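Local atomic coordinates of glycosyl hydrolase, BNR repeat (Ralstonia eutropha, PDB entry 3B7F), a protein that is of uncertain function but has a seven-bladed beta-propeller fold and, by family resemblance to non-viral sialidases, may be a glycosyl hydrolase. Residues A164-E169 with I194-G199; C236-P241 with F281-H286; L247-H252 with G263-I268; T292-P297 with P313-T318. One frame throughout, in Å; residues are numbered along the deposited sequence.

Interaction 1 (A164-E169 with I194-G199); sequences AWTGGE and IGMSSG
Trp165 meets Met196 with its CB and not with its ring: CB lies 3.9 Å from the selenomethionine methyl CE, and the indole leads off from the 194-199 segment. That ring sits in an aromatic cluster, edge-to-face with Phe230 and inclined to the rings of Phe202 and His159. The chain of Met196 bends at its third torsion (chi3 -48°), which brings CE against the end of helix 162-166, by Trp165 and Thr166. There CE approaches the carbonyl Trp165 O at 3.7 Å and the methyl of Thr166, with CG2 to Met196 CE 4.0 Å. The polar arm of Thr166 is turned to its own helix, where OG1 bonds to Arg162 O. Gly199, just past the strand, brings its CA to 3.3 Å from Trp165 O. A cis peptide precedes Ser198, whose side chain joins the contact through water 1. This water lies 2.7 Å from Trp165 O and 2.7 Å from Thr166 O, and more loosely, at 3.2 Å, from Ser198 OG. The end of helix 162-166 thus meets that of strand 192-197 through a methyl, the CA of Gly199 and a water, so two carbonyls and a hydroxyl meet through solvent rather than directly.

Interaction 2 (C236-P241 with F281-H286); sequences CVVQHP and FPIVVH
Cys236, Val238 and His240 face Ile283, Val285 and His286 along two strands running nearly parallel (13°) with axes 6.2 Å apart, too far for backbone pairing, so side chains fill the interval. The close-packed part is at the start. Cys236 CB sits 3.3 Å from Phe281 O, and its sulfur, anti to the backbone N, is turned to strand 282-285, where Ile283 N gives SG a weak bond of 3.7 Å. Ile283 answers with CG2, which lies 3.4 Å from Cys236 O and also meets SG. Val238 continues the row, its CG1 3.6 Å from Ile283 O and its CG2 against Ile283 CG2. The pair Val238 and Val285 is modelled too close to be trusted in detail. Toward the far end a polar tie takes over: His240 NE2 donates to His286 O over 2.5 Å, a length so short that it is doubtful in detail, nearly along the C=O axis (173°) and 24° out of the imidazole plane. The same ring crosses Val285 obliquely, with His240 CD2 3.5 Å from Val285 CG2. The loose side is Pro241, exposed, which merely reaches tip to tip to Val285, CD to CG2 4.2 Å. Both strands are the first of their four-stranded sheets, as the innermost strands of successive blades in a beta-propeller: 234-239 pairs with 246-251, and 282-285 pairs with 293-297, while Pro282 and Val284 turn to Met346 of the following blade.

Interaction 3 (L247-H252 with G263-I268); sequences LYQQNH and GVWKRI. With EDO (1,2-ethanediol), chain O.
Gln249 lies against the indole of Trp265 in an amide-to-ring contact. The side-chain amide of Gln249 stands on the indole, its plane 80° from the ring plane, and NE2 lies 3.3 Å above the centre of that face; its closest ring atom is CE2, 3.4 Å from NE2. The approach is consistent with an N-H turned to the pi cloud. Beside it, Gln249 CG makes a CH-pi contact, 4.0 Å from the centroid of the six-membered ring of Trp265. CG is placed between the backbone N and the carbonyl carbon (chi1 65°), and the chain then runs on extended across the ring.

Apolar packing adds two further contacts. Leu247 CB touches Trp265 CH2 at 3.7 Å, obliquely, and the edge of the Tyr248 ring takes Ile268 CD1 in its plane, 3.7 Å from CE2. Between the two segments runs strand 254-259: the four strands 234-239, 246-251, 254-259 and 264-266 make one antiparallel blade of the propeller, so Trp265 reaches from the outermost strand past the third strand to the second, and it also packs on Tyr256 and Met258.

Hydrogen bonds fix the polar ends. Asn251 ND2 donates to Gln249 OE1 at 2.9 Å, almost straight at 162°, which favours the modelled amide orientation, with NE2 rather than OE1 toward the indole. Trp265 NE1 bonds to Leu214 O, and Tyr248 OH to Pro290 O. At the rim a 1,2-ethanediol, probably from the crystallisation liquor, donates from O1 to Arg267 O at 3.1 Å.

Interaction 4 (T292-P297 with P313-T318); sequences TVWVFP and PAVYVT. With EDO (1,2-ethanediol), chain H.
Trp294 and Val317 form a non-hydrogen-bonded pair in two antiparallel strands, and the tryptophan can be followed outward atom by atom. CB stays near Val315 CG1 and Tyr316 O. CD1 then passes Val315 CG1 at 3.6 Å, a methyl lying near the indole plane at its edge. NE1 bonds to Glu371 O and comes to 3.4 Å from Val317 CG2, which lies over one ring face and is also near CE2. At the far benzo edge, by CZ2 and CH2, Thr292 CG2, from just before the strand, lies on the same face, offset toward the rim, 3.5 Å above the plane. The hydrogen-bonded pairs Val293-Thr318 and Val295-Tyr316, each with two backbone bonds, send their side chains to the opposite face from Trp294; the first pair closes with Thr318 N to Val293 O at 3.0 Å. Farther along, Phe296 CG stands anti to the backbone N (chi1 -169°), and Ala314 O lies over a face of its ring, 3.4 Å from CD2. Pro297 CG meets the Tyr316 ring at CD1, 3.7 Å away. Where the ladder ends, water 2 donates to Pro297 O at 2.6 Å and to Ala314 O at 2.7 Å. The middle strands of this blade are therefore held by a regular backbone ladder between largely apolar faces, and water takes over at one end, while Thr292 OG1 at the other accepts from a 1,2-ethanediol as well as bonding Asp289.

From the N terminus, interaction 1 comes first, closing the loop between helix 162-166 and strand 192-197 before any of the others opens. Interaction 2 then spans from 236-241 to 281-286, joining the inner strands of two successive blades, and interaction 3 is nested within that loop, tying the second and fourth strands of the first of these blades. Interaction 4 follows in series, pairing the middle strands of the second blade and closing the connection 298-312 between them. Interactions 2 and 3 share a sheet through Cys236 O to Gln250 N, and interactions 2 and 4 the next through Val284 O to Trp294 N. Tyr248 packs on Val293 between blades; interaction 1 touches none of the others.

Interaction 1 (A164-E169 with I194-G199)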
# COMPACT_ATOMS: atom_id res chain seq x y z
N ALA A 164 -4.98 -8.96 21.62
CA ALA A 164 -4.26 -10.20 21.30
C ALA A 164 -3.75 -10.20 19.85
O ALA A 164 -2.61 -10.61 19.58
CB ALA A 164 -5.16 -11.41 21.55
N TRP A 165 -4.60 -9.75 18.92
CA TRP A 165 -4.24 -9.63 17.51
C TRP A 165 -3.15 -8.58 17.26
O TRP A 165 -2.22 -8.87 16.52
CB TRP A 165 -5.43 -9.28 16.64
CG TRP A 165 -6.49 -10.31 16.55
CD1 TRP A 165 -6.34 -11.66 16.70
CD2 TRP A 165 -7.83 -10.11 16.11
NE1 TRP A 165 -7.52 -12.29 16.46
CE2 TRP A 165 -8.46 -11.36 16.08
CE3 TRP A 165 -8.57 -8.97 15.77
CZ2 TRP A 165 -9.80 -11.52 15.73
CZ3 TRP A 165 -9.89 -9.13 15.40
CH2 TRP A 165 -10.49 -10.39 15.39
N THR A 166 -3.27 -7.40 17.87
CA THR A 166 -2.30 -6.32 17.68
C THR A 166 -1.05 -6.46 18.55
O THR A 166 0.06 -6.42 18.02
CB THR A 166 -2.91 -4.92 18.02
OG1 THR A 166 -3.21 -4.86 19.41
CG2 THR A 166 -4.18 -4.62 17.20
N GLY A 167 -1.24 -6.59 19.86
CA GLY A 167 -0.15 -6.66 20.86
C GLY A 167 0.09 -5.28 21.51
O GLY A 167 -0.83 -4.72 22.14
N GLY A 168 1.32 -4.76 21.37
CA GLY A 168 1.72 -3.42 21.88
C GLY A 168 2.60 -2.71 20.86
O GLY A 168 2.59 -3.07 19.67
N GLU A 169 3.36 -1.69 21.31
CA GLU A 169 4.32 -0.94 20.45
C GLU A 169 5.72 -1.58 20.48
O GLU A 169 6.35 -1.70 21.54
CB GLU A 169 4.41 0.55 20.81
CG GLU A 169 3.28 1.46 20.26
CD GLU A 169 1.97 1.42 21.06
OE1 GLU A 169 1.65 0.37 21.67
OE2 GLU A 169 1.25 2.44 21.06
N ILE A 194 -8.02 -6.54 5.83
CA ILE A 194 -7.08 -5.57 6.41
C ILE A 194 -5.77 -6.29 6.69
O ILE A 194 -5.74 -7.51 6.79
CB ILE A 194 -7.62 -4.86 7.69
CG1 ILE A 194 -7.89 -5.87 8.84
CG2 ILE A 194 -8.88 -4.00 7.37
CD1 ILE A 194 -8.45 -5.22 10.14
N GLY A 195 -4.69 -5.53 6.81
CA GLY A 195 -3.36 -6.08 7.10
C GLY A 195 -2.83 -5.33 8.30
O GLY A 195 -3.07 -4.14 8.47
N MSE A 196 -2.13 -6.03 9.17
CA MSE A 196 -1.57 -5.39 10.33
C MSE A 196 -0.15 -5.85 10.54
O MSE A 196 0.14 -7.03 10.49
CB MSE A 196 -2.39 -5.75 11.55
CG MSE A 196 -3.81 -5.43 11.41
SE MSE A 196 -4.59 -5.34 13.13
CE MSE A 196 -3.97 -6.91 13.93
N SER A 197 0.71 -4.86 10.78
CA SER A 197 2.10 -5.08 11.07
C SER A 197 2.31 -4.69 12.54
O SER A 197 2.39 -3.52 12.83
CB SER A 197 2.96 -4.26 10.12
OG SER A 197 2.82 -4.78 8.80
N SER A 198 2.32 -5.63 13.48
CA SER A 198 2.10 -7.09 13.29
C SER A 198 0.66 -7.45 13.61
O SER A 198 -0.11 -6.62 14.13
CB SER A 198 3.07 -7.89 14.15
OG SER A 198 2.94 -7.53 15.50
N GLY A 199 0.29 -8.68 13.24
CA GLY A 199 -1.04 -9.22 13.46
C GLY A 199 -1.48 -10.17 12.38
O GLY A 199 -2.00 -11.24 12.67
O HOH W 1 0.45 -8.87 16.93

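Interaction 2 (C236-P241 with F281-H286)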
# COMPACT_ATOMS: atom_id res chain seq x y z
N CYS A 236 2.28 -5.67 2.46
CA CYS A 236 1.40 -5.09 1.49
C CYS A 236 0.54 -6.20 0.95
O CYS A 236 1.08 -7.22 0.56
CB CYS A 236 2.23 -4.46 0.38
SG CYS A 236 1.26 -3.44 -0.75
N VAL A 237 -0.78 -6.03 1.00
CA VAL A 237 -1.75 -7.00 0.49
C VAL A 237 -2.57 -6.29 -0.61
O VAL A 237 -2.90 -5.11 -0.47
CB VAL A 237 -2.68 -7.60 1.61
CG1 VAL A 237 -3.32 -8.92 1.15
CG2 VAL A 237 -1.95 -7.85 2.92
N VAL A 238 -2.89 -7.02 -1.70
CA VAL A 238 -3.72 -6.52 -2.81
C VAL A 238 -4.78 -7.59 -3.20
O VAL A 238 -4.55 -8.78 -3.06
CB VAL A 238 -2.87 -6.08 -4.05
CG1 VAL A 238 -1.94 -4.88 -3.72
CG2 VAL A 238 -2.02 -7.21 -4.57
N GLN A 239 -5.96 -7.14 -3.61
CA GLN A 239 -7.02 -7.99 -4.10
C GLN A 239 -7.14 -7.60 -5.56
O GLN A 239 -7.26 -6.41 -5.85
CB GLN A 239 -8.32 -7.69 -3.36
CG GLN A 239 -9.54 -8.50 -3.87
CD GLN A 239 -10.79 -8.26 -3.04
OE1 GLN A 239 -10.96 -7.17 -2.48
NE2 GLN A 239 -11.67 -9.26 -3.00
N HIS A 240 -7.12 -8.57 -6.46
CA HIS A 240 -7.13 -8.25 -7.89
C HIS A 240 -8.50 -7.73 -8.33
O HIS A 240 -9.49 -8.34 -8.00
CB HIS A 240 -6.71 -9.44 -8.74
CG HIS A 240 -6.25 -9.02 -10.09
ND1 HIS A 240 -7.10 -8.91 -11.18
CD2 HIS A 240 -5.06 -8.54 -10.50
CE1 HIS A 240 -6.43 -8.44 -12.21
NE2 HIS A 240 -5.18 -8.21 -11.83
N PRO A 241 -8.56 -6.60 -9.06
CA PRO A 241 -9.88 -6.06 -9.42
C PRO A 241 -10.62 -6.87 -10.48
O PRO A 241 -11.86 -6.87 -10.49
CB PRO A 241 -9.55 -4.64 -9.90
CG PRO A 241 -8.18 -4.71 -10.34
CD PRO A 241 -7.48 -5.75 -9.58
N PHE A 281 8.95 -5.05 0.68
CA PHE A 281 7.78 -4.32 1.20
C PHE A 281 6.55 -4.19 0.31
O PHE A 281 5.46 -4.65 0.70
CB PHE A 281 8.22 -2.94 1.74
CG PHE A 281 9.07 -3.03 2.99
CD1 PHE A 281 8.50 -3.35 4.21
CD2 PHE A 281 10.44 -2.77 2.95
CE1 PHE A 281 9.26 -3.45 5.36
CE2 PHE A 281 11.21 -2.87 4.09
CZ PHE A 281 10.62 -3.21 5.30
N PRO A 282 6.67 -3.57 -0.88
CA PRO A 282 5.46 -3.41 -1.73
C PRO A 282 5.09 -4.60 -2.64
O PRO A 282 5.94 -5.46 -2.95
CB PRO A 282 5.87 -2.25 -2.64
CG PRO A 282 7.34 -2.48 -2.85
CD PRO A 282 7.87 -3.03 -1.57
N ILE A 283 3.83 -4.66 -3.05
CA ILE A 283 3.37 -5.60 -4.07
C ILE A 283 2.33 -4.85 -4.94
O ILE A 283 1.53 -4.10 -4.41
CB ILE A 283 2.84 -6.96 -3.49
CG1 ILE A 283 2.76 -8.03 -4.59
CG2 ILE A 283 1.49 -6.79 -2.77
CD1 ILE A 283 2.79 -9.49 -4.07
N VAL A 284 2.37 -5.04 -6.25
CA VAL A 284 1.46 -4.36 -7.18
C VAL A 284 0.97 -5.36 -8.21
O VAL A 284 1.75 -6.17 -8.67
CB VAL A 284 2.19 -3.14 -7.90
CG1 VAL A 284 1.37 -2.61 -9.07
CG2 VAL A 284 2.50 -2.05 -6.90
N VAL A 285 -0.30 -5.29 -8.58
CA VAL A 285 -0.89 -6.20 -9.57
C VAL A 285 -1.27 -5.46 -10.84
O VAL A 285 -1.59 -4.30 -10.79
CB VAL A 285 -2.15 -6.91 -9.02
CG1 VAL A 285 -1.87 -7.47 -7.70
CG2 VAL A 285 -3.38 -5.95 -8.94
N HIS A 286 -1.15 -6.12 -11.99
CA HIS A 286 -1.56 -5.57 -13.28
C HIS A 286 -3.10 -5.45 -13.22
O HIS A 286 -3.76 -6.39 -12.86
CB HIS A 286 -1.09 -6.52 -14.38
CG HIS A 286 -1.32 -6.04 -15.78
ND1 HIS A 286 -2.58 -5.88 -16.32
CD2 HIS A 286 -0.45 -5.77 -16.77
CE1 HIS A 286 -2.47 -5.50 -17.58
NE2 HIS A 286 -1.19 -5.45 -17.89

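Interaction 3 (L247-H252 with G263-I268)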
# COMPACT_ATOMS: atom_id res chain seq x y z
N LEU A 247 -5.81 -12.87 -4.15
CA LEU A 247 -5.08 -11.92 -3.31
C LEU A 247 -3.59 -12.24 -3.40
O LEU A 247 -3.20 -13.40 -3.53
CB LEU A 247 -5.52 -11.97 -1.84
CG LEU A 247 -6.82 -11.27 -1.42
CD1 LEU A 247 -7.98 -11.71 -2.25
CD2 LEU A 247 -7.09 -11.53 0.05
N TYR A 248 -2.77 -11.19 -3.39
CA TYR A 248 -1.31 -11.35 -3.35
C TYR A 248 -0.80 -10.56 -2.17
O TYR A 248 -1.42 -9.57 -1.76
CB TYR A 248 -0.63 -10.87 -4.62
CG TYR A 248 -0.86 -11.75 -5.86
CD1 TYR A 248 -1.94 -11.52 -6.71
CD2 TYR A 248 0.05 -12.74 -6.22
CE1 TYR A 248 -2.12 -12.27 -7.86
CE2 TYR A 248 -0.11 -13.49 -7.38
CZ TYR A 248 -1.22 -13.25 -8.19
OH TYR A 248 -1.43 -13.98 -9.34
N GLN A 249 0.27 -11.04 -1.54
CA GLN A 249 0.90 -10.23 -0.50
C GLN A 249 2.41 -10.35 -0.49
O GLN A 249 2.97 -11.39 -0.84
CB GLN A 249 0.34 -10.53 0.92
CG GLN A 249 0.62 -11.92 1.47
CD GLN A 249 0.55 -11.98 2.98
OE1 GLN A 249 1.30 -11.29 3.65
NE2 GLN A 249 -0.31 -12.85 3.52
N GLN A 250 3.06 -9.24 -0.12
CA GLN A 250 4.47 -9.20 0.20
C GLN A 250 4.45 -9.20 1.72
O GLN A 250 3.86 -8.33 2.34
CB GLN A 250 5.17 -7.94 -0.32
CG GLN A 250 6.61 -7.84 0.12
CD GLN A 250 7.55 -8.93 -0.41
OE1 GLN A 250 8.11 -8.80 -1.50
NE2 GLN A 250 7.80 -9.97 0.41
N ASN A 251 5.06 -10.22 2.31
CA ASN A 251 5.11 -10.42 3.75
C ASN A 251 6.57 -10.32 4.17
O ASN A 251 7.50 -10.46 3.34
CB ASN A 251 4.51 -11.81 4.05
CG ASN A 251 4.20 -12.07 5.54
OD1 ASN A 251 5.09 -12.46 6.29
ND2 ASN A 251 2.91 -11.99 5.91
N HIS A 252 6.78 -10.10 5.46
CA HIS A 252 8.14 -10.18 6.04
C HIS A 252 8.77 -11.57 5.80
O HIS A 252 9.99 -11.71 5.77
CB HIS A 252 8.09 -9.89 7.55
CG HIS A 252 9.38 -9.41 8.10
ND1 HIS A 252 9.62 -8.07 8.34
CD2 HIS A 252 10.51 -10.06 8.44
CE1 HIS A 252 10.84 -7.93 8.82
NE2 HIS A 252 11.41 -9.12 8.88
N GLY A 263 -8.63 -20.69 0.48
CA GLY A 263 -8.39 -20.21 1.85
C GLY A 263 -7.00 -20.42 2.43
O GLY A 263 -6.84 -20.40 3.65
N VAL A 264 -5.99 -20.59 1.57
CA VAL A 264 -4.61 -20.79 1.96
C VAL A 264 -3.63 -19.90 1.13
O VAL A 264 -3.77 -19.75 -0.10
CB VAL A 264 -4.25 -22.30 1.85
CG1 VAL A 264 -4.40 -22.78 0.41
CG2 VAL A 264 -2.85 -22.59 2.39
N TRP A 265 -2.71 -19.25 1.82
CA TRP A 265 -1.63 -18.50 1.20
C TRP A 265 -0.58 -19.53 0.80
O TRP A 265 -0.19 -20.35 1.64
CB TRP A 265 -0.98 -17.51 2.17
CG TRP A 265 -1.88 -16.40 2.59
CD1 TRP A 265 -2.55 -16.31 3.77
CD2 TRP A 265 -2.23 -15.22 1.84
NE1 TRP A 265 -3.28 -15.16 3.80
CE2 TRP A 265 -3.12 -14.48 2.62
CE3 TRP A 265 -1.86 -14.73 0.58
CZ2 TRP A 265 -3.67 -13.26 2.19
CZ3 TRP A 265 -2.42 -13.53 0.14
CH2 TRP A 265 -3.31 -12.81 0.96
N LYS A 266 -0.15 -19.47 -0.46
CA LYS A 266 0.91 -20.31 -1.03
C LYS A 266 2.08 -19.44 -1.43
O LYS A 266 1.90 -18.48 -2.14
CB LYS A 266 0.38 -21.05 -2.25
CG LYS A 266 -0.69 -22.07 -1.89
CD LYS A 266 -1.14 -22.82 -3.11
CE LYS A 266 -2.18 -23.88 -2.77
NZ LYS A 266 -2.72 -24.39 -4.04
N ARG A 267 3.27 -19.80 -0.93
CA ARG A 267 4.49 -19.06 -1.13
C ARG A 267 5.10 -19.16 -2.54
O ARG A 267 6.10 -19.86 -2.78
CB ARG A 267 5.53 -19.46 -0.05
CG ARG A 267 6.66 -18.42 0.10
CD ARG A 267 7.45 -18.69 1.36
NE ARG A 267 8.48 -17.69 1.55
CZ ARG A 267 9.21 -17.52 2.66
NH1 ARG A 267 9.08 -18.30 3.71
NH2 ARG A 267 10.11 -16.56 2.68
N ILE A 268 4.49 -18.41 -3.45
CA ILE A 268 5.01 -18.23 -4.81
C ILE A 268 6.39 -17.62 -4.81
O ILE A 268 7.12 -17.82 -5.76
CB ILE A 268 4.05 -17.40 -5.72
CG1 ILE A 268 3.71 -16.01 -5.13
CG2 ILE A 268 2.77 -18.24 -6.02
CD1 ILE A 268 2.92 -15.07 -6.06
C1 EDO O . 3.74 -22.95 -3.74
O1 EDO O . 5.12 -22.67 -3.49
C2 EDO O . 3.18 -21.98 -4.77
O2 EDO O . 2.01 -22.50 -5.45

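Interaction 4 (T292-P297 with P313-T318)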
# COMPACT_ATOMS: atom_id res chain seq x y z
N THR A 292 -0.10 -11.21 -13.38
CA THR A 292 1.03 -10.29 -13.41
C THR A 292 1.11 -9.45 -12.14
O THR A 292 0.15 -8.77 -11.77
CB THR A 292 1.02 -9.41 -14.66
OG1 THR A 292 1.13 -10.26 -15.79
CG2 THR A 292 2.21 -8.39 -14.64
N VAL A 293 2.26 -9.54 -11.49
CA VAL A 293 2.53 -8.92 -10.18
C VAL A 293 3.98 -8.50 -10.17
O VAL A 293 4.81 -9.16 -10.79
CB VAL A 293 2.19 -9.94 -9.02
CG1 VAL A 293 2.84 -9.56 -7.73
CG2 VAL A 293 0.67 -10.08 -8.85
N TRP A 294 4.25 -7.37 -9.50
CA TRP A 294 5.60 -6.80 -9.33
C TRP A 294 5.94 -6.68 -7.86
O TRP A 294 5.06 -6.32 -7.08
CB TRP A 294 5.69 -5.38 -9.93
CG TRP A 294 5.56 -5.34 -11.40
CD1 TRP A 294 6.56 -5.47 -12.28
CD2 TRP A 294 4.36 -5.17 -12.16
NE1 TRP A 294 6.08 -5.38 -13.55
CE2 TRP A 294 4.73 -5.22 -13.51
CE3 TRP A 294 3.00 -4.99 -11.82
CZ2 TRP A 294 3.80 -5.07 -14.55
CZ3 TRP A 294 2.08 -4.83 -12.85
CH2 TRP A 294 2.49 -4.86 -14.20
N VAL A 295 7.20 -6.98 -7.50
CA VAL A 295 7.74 -6.81 -6.16
C VAL A 295 9.10 -6.05 -6.24
O VAL A 295 9.63 -5.85 -7.31
CB VAL A 295 7.89 -8.18 -5.37
CG1 VAL A 295 6.50 -8.79 -5.11
CG2 VAL A 295 8.87 -9.19 -6.08
N PHE A 296 9.60 -5.57 -5.10
CA PHE A 296 10.90 -4.91 -5.00
C PHE A 296 11.69 -5.58 -3.85
O PHE A 296 11.62 -5.13 -2.69
CB PHE A 296 10.80 -3.41 -4.77
CG PHE A 296 12.14 -2.72 -4.95
CD1 PHE A 296 13.06 -2.62 -3.89
CD2 PHE A 296 12.53 -2.23 -6.22
CE1 PHE A 296 14.31 -2.00 -4.09
CE2 PHE A 296 13.75 -1.63 -6.41
CZ PHE A 296 14.64 -1.50 -5.36
N PRO A 297 12.45 -6.65 -4.16
CA PRO A 297 13.15 -7.37 -3.14
C PRO A 297 14.25 -6.64 -2.38
O PRO A 297 15.00 -5.85 -2.95
CB PRO A 297 13.75 -8.56 -3.91
CG PRO A 297 12.89 -8.68 -5.13
CD PRO A 297 12.63 -7.29 -5.48
N PRO A 313 19.85 -2.89 -7.25
CA PRO A 313 18.39 -2.77 -7.23
C PRO A 313 17.67 -3.36 -8.43
O PRO A 313 18.18 -3.31 -9.56
CB PRO A 313 18.17 -1.26 -7.18
CG PRO A 313 19.40 -0.66 -7.77
CD PRO A 313 20.51 -1.57 -7.39
N ALA A 314 16.51 -3.93 -8.18
CA ALA A 314 15.71 -4.51 -9.22
C ALA A 314 14.29 -4.72 -8.73
O ALA A 314 14.05 -4.97 -7.55
CB ALA A 314 16.33 -5.88 -9.72
N VAL A 315 13.37 -4.62 -9.67
CA VAL A 315 11.99 -5.00 -9.50
C VAL A 315 11.96 -6.42 -10.05
O VAL A 315 12.74 -6.76 -10.96
CB VAL A 315 11.04 -4.06 -10.32
CG1 VAL A 315 9.67 -4.67 -10.55
CG2 VAL A 315 10.95 -2.68 -9.70
N TYR A 316 11.08 -7.28 -9.53
CA TYR A 316 10.88 -8.61 -10.13
C TYR A 316 9.45 -8.67 -10.55
O TYR A 316 8.58 -8.22 -9.82
CB TYR A 316 11.26 -9.78 -9.20
CG TYR A 316 12.72 -10.15 -9.27
CD1 TYR A 316 13.68 -9.31 -8.72
CD2 TYR A 316 13.15 -11.30 -9.93
CE1 TYR A 316 15.01 -9.58 -8.80
CE2 TYR A 316 14.48 -11.59 -10.00
CZ TYR A 316 15.41 -10.74 -9.42
OH TYR A 316 16.75 -11.01 -9.47
N VAL A 317 9.23 -9.20 -11.75
CA VAL A 317 7.89 -9.42 -12.28
C VAL A 317 7.61 -10.93 -12.39
O VAL A 317 8.54 -11.73 -12.53
CB VAL A 317 7.71 -8.78 -13.69
CG1 VAL A 317 8.54 -9.53 -14.72
CG2 VAL A 317 6.23 -8.72 -14.11
N THR A 318 6.32 -11.29 -12.26
CA THR A 318 5.82 -12.62 -12.61
C THR A 318 4.64 -12.35 -13.56
O THR A 318 3.92 -11.41 -13.36
CB THR A 318 5.37 -13.50 -11.40
OG1 THR A 318 4.96 -14.79 -11.90
CG2 THR A 318 4.22 -12.86 -10.57
C1 EDO H . 0.25 -8.91 -20.10
O1 EDO H . -0.87 -9.08 -19.22
C2 EDO H . 1.54 -8.54 -19.35
O2 EDO H . 1.95 -9.47 -18.32
O HOH W 2 15.64 -5.36 -5.41